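Long-range contacts in flagellar basal body rod modification protein (Helicobacter pylori 26695, PDB 4ZZF), which is probably required for flagellar hook formation, possibly as a scaffolding protein, and is represented here by a truncated form that includes its Ig-like domain: residues 3-8 / 138-143; 10-15 / 134-139; 25-30 / 88-93; 111-116 / 123-128. All blocks are in the same frame, centred on the assembly; numbering follows the deposited sequence.

Interaction 1 (3-8 / 138-143); sequences VSMIGK and IEFYQP
Met5 CG lies over one face of the Phe140 ring, while Lys8 CB approaches the ring obliquely, and the contact is a Met-aromatic one. Met5 CG gives the CH-pi part, lying 3.9 Å from the centroid of the Phe140 ring and 29° off the ring normal. Met5 SD reaches the same ring more obliquely, at 4.4 Å from the Phe140 centroid, and the side chain runs on until CE lies near CZ and CE1. The CB of Phe140 points toward the 3-8 loop. Phe140 belongs to the terminal strand 137-141, whereas 3-8 is an irregular lead-in to strand 9-12, folded by a type I turn from Val3 to Ile6 and a type II turn from Met5 to Lys8. No hydrogen bond joins the two segments, so the contact rests on van der Waals packing. Past the ring, Lys8 and Gln142 lie side by side and point the same way, with Lys8 CD 4.0 Å from Gln142 CG, and Pro143 CG touches Gly7 O at 3.3 Å. The Tyr141 CB points away from the loop, and its OH bonds to Glu11 and Arg110. Across the subunit boundary, Glu139 and Phe140 pair in an antiparallel ladder with a strand of the second subunit, and Val3 of that subunit packs on Phe140. Bends at chi2 and chi4 fold the Lys8 chain back over its own loop, where NZ donates to Ser4 O at 2.8 Å, the donor only 15° from the line of the carbonyl bond.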
loop_
_atom_site.group_PDB
_atom_site.type_symbol
_atom_site.label_atom_id
_atom_site.label_comp_id
_atom_site.label_asym_id
_atom_site.label_seq_id
_atom_site.Cartn_x
_atom_site.Cartn_y
_atom_site.Cartn_z
ATOM N N VAL A 3 7.376 -4.480 0.501
ATOM C CA VAL A 3 7.128 -4.434 -0.927
ATOM C C VAL A 3 6.201 -3.255 -1.286
ATOM O O VAL A 3 5.592 -3.229 -2.362
ATOM C CB VAL A 3 6.521 -5.782 -1.442
ATOM C CG1 VAL A 3 7.361 -6.954 -0.954
ATOM C CG2 VAL A 3 5.052 -5.963 -1.035
ATOM N N SER A 4 6.120 -2.274 -0.389
ATOM C CA SER A 4 5.296 -1.089 -0.603
ATOM C C SER A 4 5.826 -0.206 -1.738
ATOM O O SER A 4 5.116 0.671 -2.224
ATOM C CB SER A 4 5.186 -0.263 0.689
ATOM O OG SER A 4 6.474 0.140 1.117
ATOM N N MET A 5 7.054 -0.454 -2.179
ATOM C CA MET A 5 7.634 0.314 -3.277
ATOM C C MET A 5 7.023 -0.037 -4.619
ATOM O O MET A 5 7.025 0.779 -5.546
ATOM C CB MET A 5 9.144 0.092 -3.329
ATOM C CG MET A 5 9.841 0.542 -2.065
ATOM S SD MET A 5 11.459 -0.223 -1.830
ATOM C CE MET A 5 12.044 0.686 -0.397
ATOM N N ILE A 6 6.505 -1.253 -4.725
ATOM C CA ILE A 6 5.908 -1.699 -5.968
ATOM C C ILE A 6 4.806 -0.739 -6.394
ATOM O O ILE A 6 3.937 -0.409 -5.605
ATOM C CB ILE A 6 5.340 -3.109 -5.840
ATOM C CG1 ILE A 6 6.475 -4.116 -5.633
ATOM C CG2 ILE A 6 4.508 -3.461 -7.067
ATOM C CD1 ILE A 6 5.972 -5.465 -5.205
ATOM N N GLY A 7 4.877 -0.275 -7.635
ATOM C CA GLY A 7 3.913 0.666 -8.160
ATOM C C GLY A 7 4.288 2.114 -7.922
ATOM O O GLY A 7 3.615 3.018 -8.419
ATOM N N LYS A 8 5.347 2.350 -7.155
ATOM C CA LYS A 8 5.827 3.714 -6.940
ATOM C C LYS A 8 6.816 4.058 -8.036
ATOM O O LYS A 8 7.349 3.166 -8.700
ATOM C CB LYS A 8 6.498 3.884 -5.566
ATOM C CG LYS A 8 5.638 3.496 -4.338
ATOM C CD LYS A 8 4.416 4.386 -4.193
ATOM C CE LYS A 8 3.716 4.178 -2.854
ATOM N NZ LYS A 8 3.307 2.764 -2.627
ATOM N N ILE A 138 16.908 6.671 -3.713
ATOM C CA ILE A 138 17.000 7.894 -2.925
ATOM C C ILE A 138 15.643 8.582 -2.701
ATOM O O ILE A 138 15.516 9.408 -1.797
ATOM C CB ILE A 138 17.964 8.907 -3.569
ATOM C CG1 ILE A 138 17.488 9.321 -4.965
ATOM C CG2 ILE A 138 19.391 8.352 -3.593
ATOM C CD1 ILE A 138 18.581 10.077 -5.777
ATOM N N GLU A 139 14.637 8.240 -3.506
ATOM C CA GLU A 139 13.318 8.856 -3.365
ATOM C C GLU A 139 12.217 7.997 -3.968
ATOM O O GLU A 139 12.445 7.352 -4.987
ATOM C CB GLU A 139 13.292 10.240 -4.027
ATOM C CG GLU A 139 12.076 11.028 -3.617
ATOM C CD GLU A 139 11.976 12.398 -4.251
ATOM O OE1 GLU A 139 12.707 12.686 -5.230
ATOM O OE2 GLU A 139 11.152 13.191 -3.745
ATOM N N PHE A 140 11.032 7.984 -3.344
ATOM C CA PHE A 140 9.844 7.359 -3.939
ATOM C C PHE A 140 8.645 8.291 -3.933
ATOM O O PHE A 140 8.446 9.052 -2.980
ATOM C CB PHE A 140 9.435 6.076 -3.205
ATOM C CG PHE A 140 10.475 4.991 -3.215
ATOM C CD1 PHE A 140 11.478 4.964 -2.252
ATOM C CD2 PHE A 140 10.418 3.966 -4.153
ATOM C CE1 PHE A 140 12.414 3.942 -2.240
ATOM C CE2 PHE A 140 11.348 2.953 -4.155
ATOM C CZ PHE A 140 12.344 2.932 -3.200
ATOM N N TYR A 141 7.830 8.202 -4.982
ATOM C CA TYR A 141 6.562 8.932 -5.047
ATOM C C TYR A 141 5.578 8.205 -5.975
ATOM O O TYR A 141 5.950 7.265 -6.683
ATOM C CB TYR A 141 6.788 10.390 -5.503
ATOM C CG TYR A 141 7.626 10.545 -6.748
ATOM C CD1 TYR A 141 7.039 10.539 -8.017
ATOM C CD2 TYR A 141 9.002 10.711 -6.665
ATOM C CE1 TYR A 141 7.810 10.687 -9.175
ATOM C CE2 TYR A 141 9.777 10.866 -7.812
ATOM C CZ TYR A 141 9.181 10.847 -9.059
ATOM O OH TYR A 141 9.953 10.996 -10.195
ATOM N N GLN A 142 4.322 8.628 -5.955
ATOM C CA GLN A 142 3.294 7.999 -6.775
ATOM C C GLN A 142 3.327 8.544 -8.205
ATOM O O GLN A 142 3.580 9.732 -8.413
ATOM C CB GLN A 142 1.920 8.194 -6.120
ATOM C CG GLN A 142 1.506 6.995 -5.250
ATOM C CD GLN A 142 0.490 7.339 -4.153
ATOM O OE1 GLN A 142 -0.001 8.473 -4.061
ATOM N NE2 GLN A 142 0.177 6.347 -3.309
ATOM N N PRO A 143 3.099 7.662 -9.198
ATOM C CA PRO A 143 3.055 7.978 -10.631
ATOM C C PRO A 143 2.022 9.034 -10.911
ATOM O O PRO A 143 1.106 9.130 -10.092
ATOM C CB PRO A 143 2.618 6.670 -11.283
ATOM C CG PRO A 143 2.897 5.636 -10.309
ATOM C CD PRO A 143 2.776 6.252 -8.945
#

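Interaction 2 (10-15 / 134-139); sequences AETDVS and IDSAIE
Glu11 and Glu139 form a hydrogen-bonded antiparallel pair, Thr12 and Ala137 a non-hydrogen-bonded one, and the one-residue shift between them is a classic beta bulge in which Ile138 and Glu139 both face Glu11. The bond from Glu11 N to Glu139 O is 2.9 Å long and nearly straight, 170° at the hydrogen. Glu11 O is gripped twice: Ile138 N lies 2.8 Å away in the carbonyl plane, and Glu139 N adds a weak bond at 3.3 Å. Beyond the bulge Asp13 N donates to Ser136 O over 2.8 Å. Among the side chains, those of Glu11 and Glu139 run side by side and point the same way; the methylene Glu11 CG lies 4.0 Å from the carboxylate oxygen Glu139 OE1, and the two carboxylates are not in contact. Their like charges would be expected to repel, but each has other partners: Arg107, Arg110 and Tyr141 bind the Glu11 carboxylate, while Glu139 OE2 meets Lys146 and, on the second subunit, Ser115. Ile138 CG1, placed between its backbone N and carbonyl carbon by chi1 of 61°, rests 3.3 Å from Glu11 O. Thr12 CB packs on Ser136 OG, and Thr12 OG1 accepts from Val14 N in an ST turn as the chain leaves the strand; that same oxygen also bonds Gly109 O, and Ser136 OG bonds Pro133 O. The two-stranded sheet of 9-12 and 137-141 has backbone bonds from Ala10 to Gly111 and Thr12 to Gly109 along its flank, Thr12 packs on Met127 of strand 122-127 and Leu132 of strand 130-133, and Glu139 pairs with a strand of the second subunit.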
loop_
_atom_site.group_PDB
_atom_site.type_symbol
_atom_site.label_atom_id
_atom_site.label_comp_id
_atom_site.label_asym_id
_atom_site.label_seq_id
_atom_site.Cartn_x
_atom_site.Cartn_y
_atom_site.Cartn_z
ATOM N N ALA A 10 10.486 5.279 -8.452
ATOM C CA ALA A 10 11.712 5.356 -7.660
ATOM C C ALA A 10 12.746 6.192 -8.403
ATOM O O ALA A 10 12.880 6.076 -9.622
ATOM C CB ALA A 10 12.255 3.968 -7.373
ATOM N N GLU A 11 13.420 7.068 -7.670
ATOM C CA GLU A 11 14.622 7.733 -8.144
ATOM C C GLU A 11 15.802 6.987 -7.497
ATOM O O GLU A 11 15.811 6.821 -6.286
ATOM C CB GLU A 11 14.639 9.223 -7.748
ATOM C CG GLU A 11 13.447 10.057 -8.204
ATOM C CD GLU A 11 13.562 10.494 -9.656
ATOM O OE1 GLU A 11 14.692 10.487 -10.204
ATOM O OE2 GLU A 11 12.527 10.825 -10.267
ATOM N N THR A 12 16.770 6.515 -8.272
ATOM C CA THR A 12 17.936 5.865 -7.664
ATOM C C THR A 12 19.221 6.653 -7.919
ATOM O O THR A 12 19.239 7.554 -8.756
ATOM C CB THR A 12 18.147 4.434 -8.177
ATOM O OG1 THR A 12 18.769 4.476 -9.462
ATOM C CG2 THR A 12 16.846 3.683 -8.254
ATOM N N ASP A 13 20.296 6.317 -7.206
ATOM C CA ASP A 13 21.570 7.009 -7.419
ATOM C C ASP A 13 22.374 6.412 -8.589
ATOM O O ASP A 13 23.535 6.744 -8.776
ATOM C CB ASP A 13 22.426 7.012 -6.134
ATOM C CG ASP A 13 22.749 5.606 -5.620
ATOM O OD1 ASP A 13 22.744 4.641 -6.406
ATOM O OD2 ASP A 13 23.019 5.458 -4.412
ATOM N N VAL A 14 21.758 5.528 -9.364
ATOM C CA VAL A 14 22.372 5.037 -10.597
ATOM C C VAL A 14 21.963 5.928 -11.761
ATOM O O VAL A 14 20.811 5.883 -12.191
ATOM C CB VAL A 14 21.947 3.592 -10.901
ATOM C CG1 VAL A 14 22.455 3.158 -12.270
ATOM C CG2 VAL A 14 22.428 2.659 -9.794
ATOM N N SER A 15 22.884 6.739 -12.265
ATOM C CA SER A 15 22.548 7.670 -13.341
ATOM C C SER A 15 23.332 7.432 -14.642
ATOM O O SER A 15 23.081 8.098 -15.649
ATOM C CB SER A 15 22.781 9.105 -12.873
ATOM O OG SER A 15 24.148 9.292 -12.553
ATOM N N ILE A 134 17.890 -2.037 -3.201
ATOM C CA ILE A 134 17.068 -1.093 -2.450
ATOM C C ILE A 134 17.810 0.154 -1.996
ATOM O O ILE A 134 17.260 1.257 -2.029
ATOM C CB ILE A 134 16.481 -1.771 -1.206
ATOM C CG1 ILE A 134 15.430 -2.763 -1.640
ATOM C CG2 ILE A 134 15.829 -0.755 -0.280
ATOM C CD1 ILE A 134 14.267 -2.101 -2.259
ATOM N N ASP A 135 19.057 -0.020 -1.568
ATOM C CA ASP A 135 19.800 1.095 -0.994
ATOM C C ASP A 135 20.288 2.046 -2.072
ATOM O O ASP A 135 20.824 3.104 -1.770
ATOM C CB ASP A 135 20.977 0.593 -0.155
ATOM C CG ASP A 135 21.751 -0.521 -0.845
ATOM O OD1 ASP A 135 22.720 -0.206 -1.581
ATOM O OD2 ASP A 135 21.379 -1.712 -0.660
ATOM N N SER A 136 20.093 1.692 -3.336
ATOM C CA SER A 136 20.400 2.646 -4.389
ATOM C C SER A 136 19.259 3.659 -4.529
ATOM O O SER A 136 19.414 4.674 -5.182
ATOM C CB SER A 136 20.650 1.938 -5.715
ATOM O OG SER A 136 19.429 1.652 -6.370
ATOM N N ALA A 137 18.121 3.392 -3.896
ATOM C CA ALA A 137 16.958 4.263 -4.046
ATOM C C ALA A 137 17.044 5.480 -3.134
ATOM O O ALA A 137 17.214 5.338 -1.924
ATOM C CB ALA A 137 15.692 3.500 -3.769
ATOM N N ILE A 138 16.908 6.671 -3.713
ATOM C CA ILE A 138 17.000 7.894 -2.925
ATOM C C ILE A 138 15.643 8.582 -2.701
ATOM O O ILE A 138 15.516 9.408 -1.797
ATOM C CB ILE A 138 17.964 8.907 -3.569
ATOM C CG1 ILE A 138 17.488 9.321 -4.965
ATOM C CG2 ILE A 138 19.391 8.352 -3.593
ATOM C CD1 ILE A 138 18.581 10.077 -5.777
ATOM N N GLU A 139 14.637 8.240 -3.506
ATOM C CA GLU A 139 13.318 8.856 -3.365
ATOM C C GLU A 139 12.217 7.997 -3.968
ATOM O O GLU A 139 12.445 7.352 -4.987
ATOM C CB GLU A 139 13.292 10.240 -4.027
ATOM C CG GLU A 139 12.076 11.028 -3.617
ATOM C CD GLU A 139 11.976 12.398 -4.251
ATOM O OE1 GLU A 139 12.707 12.686 -5.230
ATOM O OE2 GLU A 139 11.152 13.191 -3.745
#

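Interaction 3 (25-30 / 88-93); sequences LSFSLF and YKIKAE
Phe27 and Ile90 meet tip to tip, and here the packing is tight. Ile90 CD1 sits 3.6 Å above the plane of the Phe27 ring and over its centre, 11° off the normal through the centroid, a CH-pi contact in nearly ideal position. The second branch of the isoleucine, CG2, reaches the far end of the ring, 3.5 Å from Phe27 CE2. Both methyl groups therefore meet the same aromatic side chain. Leu29 CG lies at the ring's edge, in its plane. No hydrogen bond crosses between the strands, whose short axes pass 8.6 Å apart at an angle of 38°. That spacing is consistent with two sheets packed face to face: strand 25-31 pairs with strand 67-73 in one, and strand 86-94 pairs with 16-19, 43-47 and 104-107 in the other. The contact is thus part of the buried core of the beta sandwich of the FlgD Ig-like domain, where Ile44 and Ile108 also pack on both Phe27 and Ile90. Toward its ends the fit is looser. Leu29 CD1 still touches Ala92 CB at 3.8 Å, but Leu25 CD2 comes no nearer to Ile90 CD1 than 4.2 Å, and Leu25 is partly exposed, unlike the buried Phe27, Leu29, Ile90 and Ala92. On the outward side, the CB of Lys91 points away from strand 25-31 and the residue is exposed, as is Ser26 on the other strand, while Lys89 NZ bonds to Asn51 and Glu93 OE2 to Gln105.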
loop_
_atom_site.group_PDB
_atom_site.type_symbol
_atom_site.label_atom_id
_atom_site.label_comp_id
_atom_site.label_asym_id
_atom_site.label_seq_id
_atom_site.Cartn_x
_atom_site.Cartn_y
_atom_site.Cartn_z
ATOM N N LEU A 25 25.615 -0.490 -26.445
ATOM C CA LEU A 25 25.054 -0.381 -25.117
ATOM C C LEU A 25 23.537 -0.369 -25.188
ATOM O O LEU A 25 22.946 0.535 -25.765
ATOM C CB LEU A 25 25.562 0.876 -24.429
ATOM C CG LEU A 25 24.967 1.051 -23.041
ATOM C CD1 LEU A 25 25.462 -0.059 -22.112
ATOM C CD2 LEU A 25 25.332 2.418 -22.524
ATOM N N SER A 26 22.911 -1.390 -24.624
ATOM C CA SER A 26 21.469 -1.381 -24.448
ATOM C C SER A 26 21.172 -0.628 -23.173
ATOM O O SER A 26 21.889 -0.788 -22.181
ATOM C CB SER A 26 20.901 -2.801 -24.374
ATOM O OG SER A 26 20.932 -3.415 -25.647
ATOM N N PHE A 27 20.138 0.206 -23.198
ATOM C CA PHE A 27 19.700 0.902 -21.991
ATOM C C PHE A 27 18.217 1.251 -22.087
ATOM O O PHE A 27 17.623 1.250 -23.166
ATOM C CB PHE A 27 20.538 2.167 -21.750
ATOM C CG PHE A 27 20.273 3.266 -22.741
ATOM C CD1 PHE A 27 20.982 3.330 -23.930
ATOM C CD2 PHE A 27 19.305 4.230 -22.493
ATOM C CE1 PHE A 27 20.731 4.338 -24.845
ATOM C CE2 PHE A 27 19.057 5.237 -23.405
ATOM C CZ PHE A 27 19.762 5.295 -24.576
ATOM N N SER A 28 17.629 1.562 -20.943
ATOM C CA SER A 28 16.202 1.809 -20.851
ATOM C C SER A 28 15.908 3.159 -20.161
ATOM O O SER A 28 16.615 3.574 -19.230
ATOM C CB SER A 28 15.545 0.636 -20.117
ATOM O OG SER A 28 14.398 1.033 -19.403
ATOM N N LEU A 29 14.895 3.859 -20.670
ATOM C CA LEU A 29 14.441 5.123 -20.102
ATOM C C LEU A 29 12.952 5.056 -19.802
ATOM O O LEU A 29 12.172 4.494 -20.581
ATOM C CB LEU A 29 14.715 6.287 -21.056
ATOM C CG LEU A 29 16.175 6.673 -21.227
ATOM C CD1 LEU A 29 16.294 7.819 -22.237
ATOM C CD2 LEU A 29 16.735 7.079 -19.902
ATOM N N PHE A 30 12.543 5.648 -18.688
ATOM C CA PHE A 30 11.136 5.625 -18.329
ATOM C C PHE A 30 10.469 6.957 -18.647
ATOM O O PHE A 30 10.905 8.004 -18.149
ATOM C CB PHE A 30 10.973 5.284 -16.849
ATOM C CG PHE A 30 9.547 5.234 -16.387
ATOM C CD1 PHE A 30 8.811 4.071 -16.500
ATOM C CD2 PHE A 30 8.939 6.361 -15.830
ATOM C CE1 PHE A 30 7.491 4.029 -16.062
ATOM C CE2 PHE A 30 7.631 6.322 -15.398
ATOM C CZ PHE A 30 6.905 5.149 -15.512
ATOM N N TYR A 88 28.933 6.568 -18.909
ATOM C CA TYR A 88 28.204 7.648 -19.560
ATOM C C TYR A 88 26.831 7.889 -18.937
ATOM O O TYR A 88 26.031 6.961 -18.778
ATOM C CB TYR A 88 28.078 7.340 -21.043
ATOM C CG TYR A 88 29.394 7.524 -21.734
ATOM C CD1 TYR A 88 30.365 6.522 -21.709
ATOM C CD2 TYR A 88 29.690 8.715 -22.376
ATOM C CE1 TYR A 88 31.587 6.698 -22.335
ATOM C CE2 TYR A 88 30.904 8.906 -23.000
ATOM C CZ TYR A 88 31.849 7.899 -22.981
ATOM O OH TYR A 88 33.054 8.111 -23.604
ATOM N N LYS A 89 26.577 9.141 -18.574
ATOM C CA LYS A 89 25.265 9.571 -18.082
ATOM C C LYS A 89 24.276 9.732 -19.231
ATOM O O LYS A 89 24.560 10.413 -20.222
ATOM C CB LYS A 89 25.376 10.896 -17.319
ATOM C CG LYS A 89 26.360 10.869 -16.176
ATOM C CD LYS A 89 26.573 12.256 -15.594
ATOM C CE LYS A 89 27.661 12.249 -14.520
ATOM N NZ LYS A 89 27.778 13.562 -13.809
ATOM N N ILE A 90 23.111 9.114 -19.092
ATOM C CA ILE A 90 22.087 9.188 -20.121
ATOM C C ILE A 90 20.821 9.837 -19.563
ATOM O O ILE A 90 20.295 9.404 -18.526
ATOM C CB ILE A 90 21.759 7.799 -20.687
ATOM C CG1 ILE A 90 23.029 7.155 -21.254
ATOM C CG2 ILE A 90 20.689 7.909 -21.758
ATOM C CD1 ILE A 90 22.824 5.768 -21.807
ATOM N N LYS A 91 20.381 10.907 -20.228
ATOM C CA LYS A 91 19.193 11.678 -19.857
ATOM C C LYS A 91 18.336 11.891 -21.092
ATOM O O LYS A 91 18.764 11.596 -22.210
ATOM C CB LYS A 91 19.546 13.042 -19.275
ATOM C CG LYS A 91 20.672 13.042 -18.288
ATOM C CD LYS A 91 20.809 14.395 -17.607
ATOM C CE LYS A 91 21.060 15.516 -18.594
ATOM N NZ LYS A 91 21.564 16.721 -17.852
ATOM N N ALA A 92 17.139 12.431 -20.897
ATOM C CA ALA A 92 16.267 12.738 -22.017
ATOM C C ALA A 92 15.371 13.926 -21.694
ATOM O O ALA A 92 15.083 14.214 -20.535
ATOM C CB ALA A 92 15.419 11.524 -22.399
ATOM N N GLU A 93 14.930 14.600 -22.743
ATOM C CA GLU A 93 13.982 15.692 -22.624
ATOM C C GLU A 93 12.876 15.434 -23.614
ATOM O O GLU A 93 13.151 15.005 -24.730
ATOM C CB GLU A 93 14.653 17.031 -22.903
ATOM C CG GLU A 93 15.566 17.487 -21.787
ATOM C CD GLU A 93 15.884 18.955 -21.893
ATOM O OE1 GLU A 93 16.256 19.385 -23.012
ATOM O OE2 GLU A 93 15.718 19.681 -20.882
#

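Interaction 4 (111-116 / 123-128); sequences GEVESV and PMLRMG
A beta hairpin, strands 115-119 and 122-127, is joined here to the corner the chain turns at Gly111, and a classic beta bulge marks the join: Glu114 and Ser115 both face Arg126. Glu114 N donates to Arg126 O at 2.8 Å, nearly in line with the carbonyl (174°), and Arg126 N returns a bond of 2.8 Å to Ser115 O. Side chains reinforce the bulge on the face that carries Ser115 and Arg126. A bend at chi3 (-62°) places the NE of Arg126 so that it donates to Ser115 OG at 3.3 Å, the oxygen lying 23° out of the guanidinium plane. Ser115 OG also bonds Glu139 of the third subunit, so the hairpin face takes part in the interface; Val116 pairs there in an antiparallel ladder. On the face of Val116 and Leu125 the contact is apolar: Leu125 CD2 touches Val116 CG2 (4.0 Å) and also Val113 CG1 (3.9 Å), whose side chain crosses that of Leu125 obliquely, and Met5 and Ile134 pack on Leu125 as well. Met127 has its chain bent at chi3, which brings CE to 3.4 Å from Gly111 N; the Met127 side chain also packs on Tyr68 and Thr12. At the hairpin's end Glu114, extended beyond CG, reaches past Arg126, and its OE1 accepts a bent bond from Gly128 N at 2.8 Å, the donor standing above the carboxylate plane.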
loop_
_atom_site.group_PDB
_atom_site.type_symbol
_atom_site.label_atom_id
_atom_site.label_comp_id
_atom_site.label_asym_id
_atom_site.label_seq_id
_atom_site.Cartn_x
_atom_site.Cartn_y
_atom_site.Cartn_z
ATOM N N GLY A 111 12.089 5.331 -12.426
ATOM C CA GLY A 111 10.917 4.828 -13.107
ATOM C C GLY A 111 10.048 4.011 -12.188
ATOM O O GLY A 111 10.340 3.851 -10.991
ATOM N N GLU A 112 8.972 3.485 -12.754
ATOM C CA GLU A 112 8.054 2.693 -11.969
ATOM C C GLU A 112 8.723 1.427 -11.469
ATOM O O GLU A 112 9.446 0.760 -12.207
ATOM C CB GLU A 112 6.816 2.343 -12.775
ATOM C CG GLU A 112 5.755 1.658 -11.931
ATOM C CD GLU A 112 4.453 1.431 -12.688
ATOM O OE1 GLU A 112 4.505 1.146 -13.907
ATOM O OE2 GLU A 112 3.385 1.540 -12.051
ATOM N N VAL A 113 8.490 1.104 -10.206
ATOM C CA VAL A 113 8.946 -0.168 -9.684
ATOM C C VAL A 113 7.963 -1.254 -10.051
ATOM O O VAL A 113 6.838 -1.269 -9.560
ATOM C CB VAL A 113 9.118 -0.130 -8.174
ATOM C CG1 VAL A 113 9.604 -1.490 -7.678
ATOM C CG2 VAL A 113 10.084 0.995 -7.796
ATOM N N GLU A 114 8.385 -2.168 -10.914
ATOM C CA GLU A 114 7.474 -3.160 -11.458
ATOM C C GLU A 114 7.378 -4.413 -10.595
ATOM O O GLU A 114 6.372 -5.118 -10.619
ATOM C CB GLU A 114 7.904 -3.535 -12.873
ATOM C CG GLU A 114 7.900 -2.348 -13.820
ATOM C CD GLU A 114 8.386 -2.711 -15.201
ATOM O OE1 GLU A 114 9.555 -3.133 -15.321
ATOM O OE2 GLU A 114 7.597 -2.581 -16.161
ATOM N N SER A 115 8.423 -4.702 -9.836
ATOM C CA SER A 115 8.367 -5.825 -8.919
ATOM C C SER A 115 9.490 -5.678 -7.924
ATOM O O SER A 115 10.420 -4.915 -8.147
ATOM C CB SER A 115 8.464 -7.170 -9.665
ATOM O OG SER A 115 9.801 -7.512 -9.965
ATOM N N VAL A 116 9.375 -6.386 -6.809
ATOM C CA VAL A 116 10.462 -6.507 -5.848
ATOM C C VAL A 116 10.924 -7.949 -5.848
ATOM O O VAL A 116 10.117 -8.861 -5.711
ATOM C CB VAL A 116 10.040 -6.081 -4.428
ATOM C CG1 VAL A 116 11.053 -6.571 -3.391
ATOM C CG2 VAL A 116 9.896 -4.582 -4.355
ATOM N N PRO A 123 16.690 -7.556 -0.917
ATOM C CA PRO A 123 15.665 -6.970 -1.784
ATOM C C PRO A 123 16.264 -6.213 -2.975
ATOM O O PRO A 123 17.200 -5.425 -2.817
ATOM C CB PRO A 123 14.906 -6.015 -0.843
ATOM C CG PRO A 123 15.349 -6.364 0.546
ATOM C CD PRO A 123 16.743 -6.901 0.397
ATOM N N MET A 124 15.718 -6.489 -4.156
ATOM C CA MET A 124 16.039 -5.776 -5.387
ATOM C C MET A 124 14.777 -5.164 -5.996
ATOM O O MET A 124 13.688 -5.725 -5.889
ATOM C CB MET A 124 16.685 -6.718 -6.409
ATOM C CG MET A 124 17.763 -7.606 -5.832
ATOM S SD MET A 124 19.258 -6.679 -5.469
ATOM C CE MET A 124 19.892 -6.477 -7.129
ATOM N N LEU A 125 14.932 -4.026 -6.659
ATOM C CA LEU A 125 13.833 -3.417 -7.390
ATOM C C LEU A 125 13.929 -3.737 -8.872
ATOM O O LEU A 125 14.973 -3.513 -9.489
ATOM C CB LEU A 125 13.843 -1.908 -7.205
ATOM C CG LEU A 125 13.828 -1.341 -5.797
ATOM C CD1 LEU A 125 14.041 0.178 -5.880
ATOM C CD2 LEU A 125 12.494 -1.685 -5.139
ATOM N N ARG A 126 12.854 -4.240 -9.459
ATOM C CA ARG A 126 12.838 -4.383 -10.903
ATOM C C ARG A 126 12.222 -3.145 -11.531
ATOM O O ARG A 126 11.067 -2.814 -11.269
ATOM C CB ARG A 126 12.077 -5.630 -11.353
ATOM C CG ARG A 126 12.047 -5.754 -12.888
ATOM C CD ARG A 126 10.957 -6.696 -13.392
ATOM N NE ARG A 126 11.142 -8.064 -12.909
ATOM C CZ ARG A 126 12.049 -8.915 -13.395
ATOM N NH1 ARG A 126 12.865 -8.529 -14.385
ATOM N NH2 ARG A 126 12.150 -10.148 -12.887
ATOM N N MET A 127 13.016 -2.475 -12.360
ATOM C CA MET A 127 12.633 -1.238 -13.034
ATOM C C MET A 127 12.954 -1.348 -14.516
ATOM O O MET A 127 14.064 -1.046 -14.939
ATOM C CB MET A 127 13.363 -0.043 -12.417
ATOM C CG MET A 127 13.179 0.054 -10.908
ATOM S SD MET A 127 14.209 1.282 -10.087
ATOM C CE MET A 127 13.854 2.730 -11.078
ATOM N N GLY A 128 11.980 -1.784 -15.300
ATOM C CA GLY A 128 12.226 -2.076 -16.695
ATOM C C GLY A 128 13.226 -3.212 -16.761
ATOM O O GLY A 128 13.109 -4.185 -16.022
#

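Overall arrangement
Interaction 3 is the buried one, about 4 Å from the chain's centre and purely apolar, linking the two sheets of the Ig-like sandwich. The other three lie 12 to 16 Å from that centre, are only partly buried, and cluster on one side of it. Interactions 1 and 2 share strand 137-141, one packing a loop on it and the other pairing a strand with it by backbone bonds. Interaction 4 joins both: Lys8 O bonds Val113 N, and Ala10 N bonds Gly111 O. Phe30 of 25-30 packs on Gly111, connecting the core to this cluster. Interactions 1, 2 and 4 also reach other subunits, which interaction 3 does not.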